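Local coordinates for NTF2-like Protein (Anabaena variabilis ATCC 29413, PDB 3DMC), which is of unknown function but belongs to the SnoaL-like branch of the NTF2-like superfamily, whose members fold as a cone that often encloses a ligand pocket, at residues V13-F21 and W30-T38; T88-D96 and N107-V115. All blocks are in the same frame, centred on the assembly; numbering follows the deposited sequence.

Contact 1 (V13-F21 and W30-T38); sequences VAHQGFEFF and WQKFLDMLT
Phe20 and Met36, the latter a selenomethionine, meet at the rim of a phenyl ring: SE lies 3.6 Å from Phe20 CD2 and near the ring plane, a Met-aromatic contact made at the edge. Over one face of the same ring comes Lys32, whose CB stands 3.8 Å from the Phe20 ring centroid in a CH-pi contact, with CD of the lysine following at CE1 before the ammonium end turns off. The opposite face is met by Gln16 OE1, near the ring's rim, so the phenyl is sandwiched between a lysine chain and the side-chain amide of Gln16. Met36 bends at chi3 (82°), which carries CE past SE to Val13, 3.6 Å from Val13 CG1 and close to its carbonyl oxygen. Phe33 rests against the helix backbone at Gly17, Phe33 CD1 lying 3.4 Å from Gly17 O. Deeper in, Phe21 turns its edge toward the face of Phe33, the planes at 58°, and Phe21 CD1 reaches Trp30 CZ3 at 3.8 Å, completing an aromatic cluster. The polar link between the segments is a water that donates to Phe20 O and accepts from Phe33 N at 3.2 Å. Outside this shell, Phe64 stacks on Trp30 and presents an edge-to-face pairing with Phe33, while Ser68 bonds Trp30 NE1; both belong to helix 57-69. The short helix 31-34 is thus packed against the flank of helix 9-27, and Met36 and Thr38 join strand 119-127 through backbone bonds to Ile120.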
loop_
_atom_site.group_PDB
_atom_site.type_symbol
_atom_site.label_atom_id
_atom_site.label_comp_id
_atom_site.label_asym_id
_atom_site.label_seq_id
_atom_site.Cartn_x
_atom_site.Cartn_y
_atom_site.Cartn_z
ATOM N N VAL A 13 -0.520 8.631 17.029
ATOM C CA VAL A 13 -0.327 9.821 16.192
ATOM C C VAL A 13 -0.855 9.566 14.777
ATOM O O VAL A 13 -1.557 10.398 14.210
ATOM C CB VAL A 13 1.149 10.278 16.174
ATOM C CG1 VAL A 13 1.389 11.356 15.109
ATOM C CG2 VAL A 13 1.524 10.779 17.542
ATOM N N ALA A 14 -0.514 8.421 14.213
ATOM C CA ALA A 14 -0.999 8.072 12.836
ATOM C C ALA A 14 -2.529 8.075 12.791
ATOM O O ALA A 14 -3.149 8.595 11.835
ATOM C CB ALA A 14 -0.448 6.698 12.352
ATOM N N HIS A 15 -3.134 7.480 13.809
ATOM C CA HIS A 15 -4.608 7.414 13.834
ATOM C C HIS A 15 -5.179 8.815 13.902
ATOM O O HIS A 15 -6.225 9.100 13.307
ATOM C CB HIS A 15 -5.176 6.556 14.974
ATOM C CG HIS A 15 -5.285 5.088 14.666
ATOM N ND1 HIS A 15 -6.261 4.564 13.845
ATOM C CD2 HIS A 15 -4.549 4.035 15.089
ATOM C CE1 HIS A 15 -6.111 3.252 13.768
ATOM N NE2 HIS A 15 -5.080 2.905 14.520
ATOM N N GLN A 16 -4.517 9.706 14.627
ATOM C CA GLN A 16 -5.024 11.079 14.712
ATOM C C GLN A 16 -4.901 11.717 13.348
ATOM O O GLN A 16 -5.808 12.375 12.874
ATOM C CB GLN A 16 -4.290 11.922 15.751
ATOM C CG GLN A 16 -4.865 13.330 15.868
ATOM C CD GLN A 16 -6.339 13.324 16.288
ATOM O OE1 GLN A 16 -7.249 13.541 15.470
ATOM N NE2 GLN A 16 -6.574 13.049 17.561
ATOM N N GLY A 17 -3.766 11.513 12.711
ATOM C CA GLY A 17 -3.565 11.982 11.329
ATOM C C GLY A 17 -4.619 11.464 10.377
ATOM O O GLY A 17 -5.121 12.216 9.511
ATOM N N PHE A 18 -4.989 10.199 10.558
ATOM C CA PHE A 18 -5.948 9.563 9.647
ATOM C C PHE A 18 -7.338 10.163 9.863
ATOM O O PHE A 18 -8.093 10.371 8.930
ATOM C CB PHE A 18 -5.986 8.046 9.751
ATOM C CG PHE A 18 -6.529 7.400 8.519
ATOM C CD1 PHE A 18 -5.782 7.410 7.344
ATOM C CD2 PHE A 18 -7.784 6.828 8.510
ATOM C CE1 PHE A 18 -6.271 6.831 6.196
ATOM C CE2 PHE A 18 -8.293 6.256 7.348
ATOM C CZ PHE A 18 -7.517 6.261 6.186
ATOM N N GLU A 19 -7.644 10.512 11.105
ATOM C CA GLU A 19 -8.902 11.230 11.376
ATOM C C GLU A 19 -8.929 12.551 10.620
ATOM O O GLU A 19 -9.904 12.881 9.986
ATOM C CB GLU A 19 -9.054 11.506 12.874
ATOM C CG GLU A 19 -9.371 10.274 13.660
ATOM C CD GLU A 19 -10.831 9.899 13.610
ATOM O OE1 GLU A 19 -11.683 10.739 13.964
ATOM O OE2 GLU A 19 -11.138 8.761 13.195
ATOM N N PHE A 20 -7.853 13.324 10.702
ATOM C CA PHE A 20 -7.809 14.633 10.024
ATOM C C PHE A 20 -7.790 14.478 8.494
ATOM O O PHE A 20 -8.306 15.327 7.758
ATOM C CB PHE A 20 -6.675 15.559 10.516
ATOM C CG PHE A 20 -6.855 15.982 11.947
ATOM C CD1 PHE A 20 -8.121 16.127 12.454
ATOM C CD2 PHE A 20 -5.777 16.204 12.783
ATOM C CE1 PHE A 20 -8.333 16.490 13.780
ATOM C CE2 PHE A 20 -5.979 16.570 14.117
ATOM C CZ PHE A 20 -7.268 16.707 14.606
ATOM N N PHE A 21 -7.246 13.353 8.043
ATOM C CA PHE A 21 -7.177 13.028 6.600
ATOM C C PHE A 21 -8.598 12.687 6.109
ATOM O O PHE A 21 -9.070 13.175 5.081
ATOM C CB PHE A 21 -6.210 11.854 6.392
ATOM C CG PHE A 21 -6.137 11.343 4.996
ATOM C CD1 PHE A 21 -5.363 11.970 4.016
ATOM C CD2 PHE A 21 -6.768 10.153 4.673
ATOM C CE1 PHE A 21 -5.270 11.421 2.718
ATOM C CE2 PHE A 21 -6.671 9.614 3.398
ATOM C CZ PHE A 21 -5.943 10.230 2.441
ATOM N N TRP A 30 -8.366 21.104 5.149
ATOM C CA TRP A 30 -7.123 20.360 5.394
ATOM C C TRP A 30 -6.223 20.953 6.493
ATOM O O TRP A 30 -5.181 20.375 6.813
ATOM C CB TRP A 30 -6.338 20.231 4.085
ATOM C CG TRP A 30 -6.993 19.297 3.131
ATOM C CD1 TRP A 30 -7.805 19.617 2.085
ATOM C CD2 TRP A 30 -6.900 17.873 3.147
ATOM N NE1 TRP A 30 -8.244 18.470 1.462
ATOM C CE2 TRP A 30 -7.688 17.390 2.088
ATOM C CE3 TRP A 30 -6.208 16.958 3.946
ATOM C CZ2 TRP A 30 -7.796 16.033 1.808
ATOM C CZ3 TRP A 30 -6.323 15.614 3.674
ATOM C CH2 TRP A 30 -7.109 15.165 2.616
ATOM N N GLN A 31 -6.614 22.083 7.089
ATOM C CA GLN A 31 -5.691 22.736 8.036
ATOM C C GLN A 31 -5.274 21.840 9.195
ATOM O O GLN A 31 -4.123 21.858 9.631
ATOM C CB GLN A 31 -6.225 24.073 8.559
ATOM C CG GLN A 31 -5.101 24.920 9.129
ATOM C CD GLN A 31 -3.987 25.152 8.114
ATOM O OE1 GLN A 31 -4.238 25.622 7.000
ATOM N NE2 GLN A 31 -2.754 24.820 8.490
ATOM N N LYS A 32 -6.198 21.025 9.681
ATOM C CA LYS A 32 -5.948 20.234 10.890
ATOM C C LYS A 32 -4.913 19.163 10.557
ATOM O O LYS A 32 -4.006 18.893 11.339
ATOM C CB LYS A 32 -7.237 19.639 11.469
ATOM C CG LYS A 32 -8.072 20.683 12.189
ATOM C CD LYS A 32 -8.990 20.063 13.202
ATOM C CE LYS A 32 -9.831 21.126 13.923
ATOM N NZ LYS A 32 -9.000 22.035 14.765
ATOM N N PHE A 33 -5.061 18.569 9.370
ATOM C CA PHE A 33 -4.081 17.580 8.882
ATOM C C PHE A 33 -2.711 18.240 8.682
ATOM O O PHE A 33 -1.690 17.727 9.127
ATOM C CB PHE A 33 -4.554 16.890 7.585
ATOM C CG PHE A 33 -3.621 15.832 7.120
ATOM C CD1 PHE A 33 -3.467 14.664 7.868
ATOM C CD2 PHE A 33 -2.903 15.973 5.937
ATOM C CE1 PHE A 33 -2.609 13.652 7.451
ATOM C CE2 PHE A 33 -2.041 14.971 5.530
ATOM C CZ PHE A 33 -1.893 13.806 6.307
ATOM N N LEU A 34 -2.701 19.391 8.024
ATOM C CA LEU A 34 -1.457 20.099 7.713
ATOM C C LEU A 34 -0.697 20.481 8.981
ATOM O O LEU A 34 0.531 20.434 9.042
ATOM C CB LEU A 34 -1.743 21.370 6.898
ATOM C CG LEU A 34 -2.201 21.180 5.458
ATOM C CD1 LEU A 34 -2.689 22.492 4.871
ATOM C CD2 LEU A 34 -1.079 20.582 4.594
ATOM N N ASP A 35 -1.463 20.835 9.999
ATOM C CA ASP A 35 -0.885 21.316 11.251
ATOM C C ASP A 35 -0.104 20.184 11.933
ATOM O O ASP A 35 0.743 20.408 12.811
ATOM C CB ASP A 35 -1.961 21.877 12.187
ATOM C CG ASP A 35 -2.415 23.276 11.793
ATOM O OD1 ASP A 35 -1.811 23.897 10.899
ATOM O OD2 ASP A 35 -3.402 23.766 12.393
HETATM N N MSE A 36 -0.409 18.956 11.531
HETATM C CA MSE A 36 0.229 17.805 12.154
HETATM C C MSE A 36 1.445 17.351 11.391
HETATM O O MSE A 36 2.081 16.368 11.771
HETATM C CB MSE A 36 -0.735 16.634 12.272
HETATM C CG MSE A 36 -1.527 16.640 13.543
HETATM SE SE MSE A 36 -2.453 14.998 13.438
HETATM C CE MSE A 36 -1.063 13.755 14.098
ATOM N N LEU A 37 1.764 18.067 10.320
ATOM C CA LEU A 37 2.912 17.695 9.468
ATOM C C LEU A 37 4.184 18.442 9.872
ATOM O O LEU A 37 4.151 19.621 10.219
ATOM C CB LEU A 37 2.588 17.943 7.982
ATOM C CG LEU A 37 1.223 17.442 7.515
ATOM C CD1 LEU A 37 1.000 17.675 6.021
ATOM C CD2 LEU A 37 1.104 15.949 7.833
ATOM N N THR A 38 5.302 17.731 9.823
ATOM C CA THR A 38 6.619 18.299 10.127
ATOM C C THR A 38 7.052 19.269 9.025
ATOM O O THR A 38 6.561 19.244 7.898
ATOM C CB THR A 38 7.709 17.211 10.305
ATOM O OG1 THR A 38 7.876 16.515 9.074
ATOM C CG2 THR A 38 7.394 16.272 11.433
HETATM O O HOH W 1 -7.886 18.126 7.984
#

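Contact 2 (T88-D96 and N107-V115); sequences TTVVFEFRD and NRVAVSFDV
Phe94 lays its ring against Val109, its hydrogen-bonded partner on the antiparallel strand: Val109 CB sits over the ring face, 3.8 Å from its centroid, and Phe94 CZ comes within 3.5 Å of that carbon. A chi1 of 68° sets CG between the backbone N and the carbonyl carbon and swings the ring across to the neighbouring strand, toward Val111. Next along, Phe92 takes the other course: its CG stands anti to the carbonyl carbon, and Phe92 CE1 comes 3.9 Å from Phe113 CD2, the two rings set obliquely with planes at 52°. Val111, in one of its two conformers, lies in the hollow between the phenylalanines of strand 89-96, with CG1 at the edge of the Phe94 ring and CG2 near Phe92 CB. With the ring of Phe94 cut back to an alanine here, Val109 is likely to lose the face that covers it, leaving a gap beside Val111 and Phe18 without the ring it meets. The other face, bearing Thr89, Val91, Glu93 and Arg95, is more polar. Ala110 makes a low spot beside Val91, Val91 CG2 rests 3.6 Å from Ser112 OG, and Thr89 OG1 donates to Asp114 OD1 at 2.8 Å from above the carboxylate plane. Arg95 and Arg108 run side by side, both giving an NE hydrogen bond to O of Asn134, the C-terminal residue, and Arg95 NH1 also bonds Ser79 OG. Across the dimer interface, Glu93 meets Arg124 and Tyr126 of the second subunit, and Ser112 bonds Glu93 of that subunit. The regular ladder from Thr89-Asp114 to Asp96-Asn107, with strands at 161°, is a beta hairpin in the curved sheet of the NTF2-like fold; Asp96 lies near an acetate, probably from the crystallisation liquor, which may mark a pocket on the concave side.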
loop_
_atom_site.group_PDB
_atom_site.type_symbol
_atom_site.label_atom_id
_atom_site.label_comp_id
_atom_site.label_asym_id
_atom_site.label_seq_id
_atom_site.Cartn_x
_atom_site.Cartn_y
_atom_site.Cartn_z
ATOM N N THR A 88 7.871 3.143 13.478
ATOM C CA THR A 88 7.753 4.485 12.907
ATOM C C THR A 88 6.704 4.730 11.817
ATOM O O THR A 88 6.329 5.844 11.593
ATOM C CB THR A 88 9.128 5.013 12.378
ATOM O OG1 THR A 88 9.529 4.256 11.241
ATOM C CG2 THR A 88 10.172 4.887 13.462
ATOM N N THR A 89 6.176 3.663 11.227
ATOM C CA THR A 89 5.348 3.744 10.031
ATOM C C THR A 89 4.016 3.073 10.311
ATOM O O THR A 89 3.955 2.030 10.974
ATOM C CB THR A 89 6.023 3.020 8.833
ATOM O OG1 THR A 89 7.311 3.585 8.560
ATOM C CG2 THR A 89 5.200 3.112 7.566
ATOM N N VAL A 90 2.965 3.685 9.777
ATOM C CA VAL A 90 1.615 3.091 9.820
ATOM C C VAL A 90 1.021 3.132 8.433
ATOM O O VAL A 90 1.132 4.148 7.707
ATOM C CB VAL A 90 0.671 3.833 10.779
ATOM C CG1 VAL A 90 -0.590 3.043 10.914
ATOM C CG2 VAL A 90 1.352 4.029 12.171
ATOM N N VAL A 91 0.412 2.019 8.048
ATOM C CA VAL A 91 -0.266 1.943 6.741
ATOM C C VAL A 91 -1.725 1.646 6.989
ATOM O O VAL A 91 -2.081 0.790 7.809
ATOM C CB VAL A 91 0.287 0.807 5.820
ATOM C CG1 VAL A 91 -0.449 0.743 4.455
ATOM C CG2 VAL A 91 1.795 0.933 5.580
ATOM N N PHE A 92 -2.529 2.418 6.282
ATOM C CA PHE A 92 -3.982 2.339 6.273
ATOM C C PHE A 92 -4.412 1.845 4.899
ATOM O O PHE A 92 -4.185 2.507 3.909
ATOM C CB PHE A 92 -4.559 3.740 6.528
ATOM C CG PHE A 92 -4.220 4.292 7.875
ATOM C CD1 PHE A 92 -3.011 5.014 8.070
ATOM C CD2 PHE A 92 -5.080 4.123 8.953
ATOM C CE1 PHE A 92 -2.694 5.510 9.303
ATOM C CE2 PHE A 92 -4.752 4.638 10.191
ATOM C CZ PHE A 92 -3.564 5.317 10.365
ATOM N N GLU A 93 -5.059 0.684 4.877
ATOM C CA GLU A 93 -5.627 0.129 3.670
ATOM C C GLU A 93 -7.128 0.355 3.776
ATOM O O GLU A 93 -7.806 -0.178 4.690
ATOM C CB GLU A 93 -5.343 -1.363 3.526
ATOM C CG GLU A 93 -3.894 -1.737 3.304
ATOM C CD GLU A 93 -3.710 -3.238 3.236
ATOM O OE1 GLU A 93 -4.377 -3.861 2.355
ATOM O OE2 GLU A 93 -2.914 -3.770 4.051
ATOM N N PHE A 94 -7.626 1.125 2.821
ATOM C CA PHE A 94 -9.027 1.574 2.844
ATOM C C PHE A 94 -9.731 1.569 1.473
ATOM O O PHE A 94 -9.113 1.399 0.413
ATOM C CB PHE A 94 -9.179 2.923 3.574
ATOM C CG PHE A 94 -8.543 4.090 2.862
ATOM C CD1 PHE A 94 -7.224 4.461 3.102
ATOM C CD2 PHE A 94 -9.276 4.835 1.949
ATOM C CE1 PHE A 94 -6.667 5.535 2.441
ATOM C CE2 PHE A 94 -8.716 5.896 1.290
ATOM C CZ PHE A 94 -7.407 6.254 1.530
ATOM N N ARG A 95 -11.051 1.738 1.536
ATOM C CA ARG A 95 -11.915 1.831 0.335
ATOM C C ARG A 95 -12.605 3.169 0.401
ATOM O O ARG A 95 -13.033 3.591 1.492
ATOM C CB ARG A 95 -12.951 0.673 0.289
ATOM C CG ARG A 95 -12.352 -0.729 0.094
ATOM C CD ARG A 95 -13.290 -1.879 0.440
ATOM N NE ARG A 95 -14.527 -1.746 -0.350
ATOM C CZ ARG A 95 -15.680 -1.265 0.129
ATOM N NH1 ARG A 95 -15.777 -0.885 1.399
ATOM N NH2 ARG A 95 -16.750 -1.163 -0.667
ATOM N N ASP A 96 -12.643 3.875 -0.735
ATOM C CA ASP A 96 -13.235 5.194 -0.754
ATOM C C ASP A 96 -14.125 5.410 -1.966
ATOM O O ASP A 96 -14.158 4.616 -2.935
ATOM C CB ASP A 96 -12.191 6.305 -0.549
ATOM C CG ASP A 96 -11.201 6.467 -1.702
ATOM O OD1 ASP A 96 -11.275 5.720 -2.703
ATOM O OD2 ASP A 96 -10.332 7.377 -1.562
ATOM N N ASN A 107 -12.422 3.669 -5.187
ATOM C CA ASN A 107 -11.082 3.075 -5.198
ATOM C C ASN A 107 -10.708 2.294 -3.947
ATOM O O ASN A 107 -11.396 2.304 -2.912
ATOM C CB ASN A 107 -10.041 4.163 -5.481
ATOM C CG ASN A 107 -8.957 3.722 -6.440
ATOM O OD1 ASN A 107 -8.829 2.536 -6.791
ATOM N ND2 ASN A 107 -8.128 4.700 -6.872
ATOM N N ARG A 108 -9.617 1.579 -4.096
ATOM C CA ARG A 108 -8.896 0.981 -3.007
ATOM C C ARG A 108 -7.580 1.738 -2.940
ATOM O O ARG A 108 -6.990 2.084 -3.968
ATOM C CB ARG A 108 -8.656 -0.527 -3.196
ATOM C CG ARG A 108 -9.898 -1.396 -3.025
ATOM C CD ARG A 108 -9.613 -2.855 -3.017
ATOM N NE ARG A 108 -10.759 -3.572 -2.444
ATOM C CZ ARG A 108 -10.656 -4.623 -1.642
ATOM N NH1 ARG A 108 -9.465 -5.095 -1.288
ATOM N NH2 ARG A 108 -11.751 -5.210 -1.197
ATOM N N VAL A 109 -7.201 2.072 -1.714
ATOM C CA VAL A 109 -6.027 2.899 -1.467
ATOM C C VAL A 109 -5.266 2.391 -0.273
ATOM O O VAL A 109 -5.824 1.903 0.689
ATOM C CB VAL A 109 -6.413 4.377 -1.224
ATOM C CG1 VAL A 109 -5.155 5.285 -1.231
ATOM C CG2 VAL A 109 -7.452 4.856 -2.255
ATOM N N ALA A 110 -3.953 2.541 -0.349
ATOM C CA ALA A 110 -3.124 2.409 0.819
ATOM C C ALA A 110 -2.352 3.706 0.988
ATOM O O ALA A 110 -1.705 4.178 0.084
ATOM C CB ALA A 110 -2.167 1.236 0.699
ATOM N N VAL A 111 -2.489 4.305 2.154
ATOM C CA VAL A 111 -1.629 5.425 2.517
ATOM C C VAL A 111 -0.797 5.052 3.729
ATOM O O VAL A 111 -1.281 4.504 4.723
ATOM C CB VAL A 111 -2.383 6.753 2.762
ATOM C CG1 VAL A 111 -3.234 7.134 1.521
ATOM C CG2 VAL A 111 -3.210 6.710 4.054
ATOM N N SER A 112 0.473 5.395 3.601
ATOM C CA SER A 112 1.504 5.077 4.557
ATOM C C SER A 112 2.036 6.386 5.147
ATOM O O SER A 112 2.344 7.308 4.408
ATOM C CB SER A 112 2.625 4.310 3.835
ATOM O OG SER A 112 3.645 3.917 4.722
ATOM N N PHE A 113 2.035 6.472 6.472
ATOM C CA PHE A 113 2.627 7.635 7.173
ATOM C C PHE A 113 3.884 7.201 7.941
ATOM O O PHE A 113 3.905 6.118 8.557
ATOM C CB PHE A 113 1.669 8.205 8.270
ATOM C CG PHE A 113 0.308 8.660 7.789
ATOM C CD1 PHE A 113 0.084 9.057 6.506
ATOM C CD2 PHE A 113 -0.744 8.793 8.704
ATOM C CE1 PHE A 113 -1.167 9.500 6.085
ATOM C CE2 PHE A 113 -1.972 9.237 8.294
ATOM C CZ PHE A 113 -2.186 9.612 6.977
ATOM N N ASP A 114 4.885 8.082 8.005
ATOM C CA ASP A 114 5.915 7.986 9.050
ATOM C C ASP A 114 5.587 8.991 10.131
ATOM O O ASP A 114 5.189 10.128 9.842
ATOM C CB ASP A 114 7.307 8.302 8.510
ATOM C CG ASP A 114 7.913 7.161 7.756
ATOM O OD1 ASP A 114 7.216 6.184 7.441
ATOM O OD2 ASP A 114 9.131 7.216 7.505
ATOM N N VAL A 115 5.811 8.571 11.362
ATOM C CA VAL A 115 5.612 9.421 12.545
ATOM C C VAL A 115 6.923 9.815 13.188
ATOM O O VAL A 115 7.849 9.004 13.358
ATOM C CB VAL A 115 4.732 8.715 13.590
ATOM C CG1 VAL A 115 4.640 9.519 14.900
ATOM C CG2 VAL A 115 3.332 8.472 13.036
#

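How the contacts relate
Contacts 1 and 2 follow one another along the chain and share no segment, yet they touch: Ala14 packs on Val90, and Phe18 stacks on Phe92 and meets Phe94. Helix 9-27 thus packs on both the 30-38 segment and the sheet, turning a different flank to each. Contact 1 is partly buried, with Phe20 and Lys32 toward its outer side, and relies on aromatic, selenium-aromatic and water-mediated links. Contact 2 is mostly buried and rests on a ladder of backbone hydrogen bonds. Its two faces differ, the one with Val90, Phe92 and Phe94 being largely apolar beneath the helix, the other sending the charges of Glu93 and Asp114 to the second subunit.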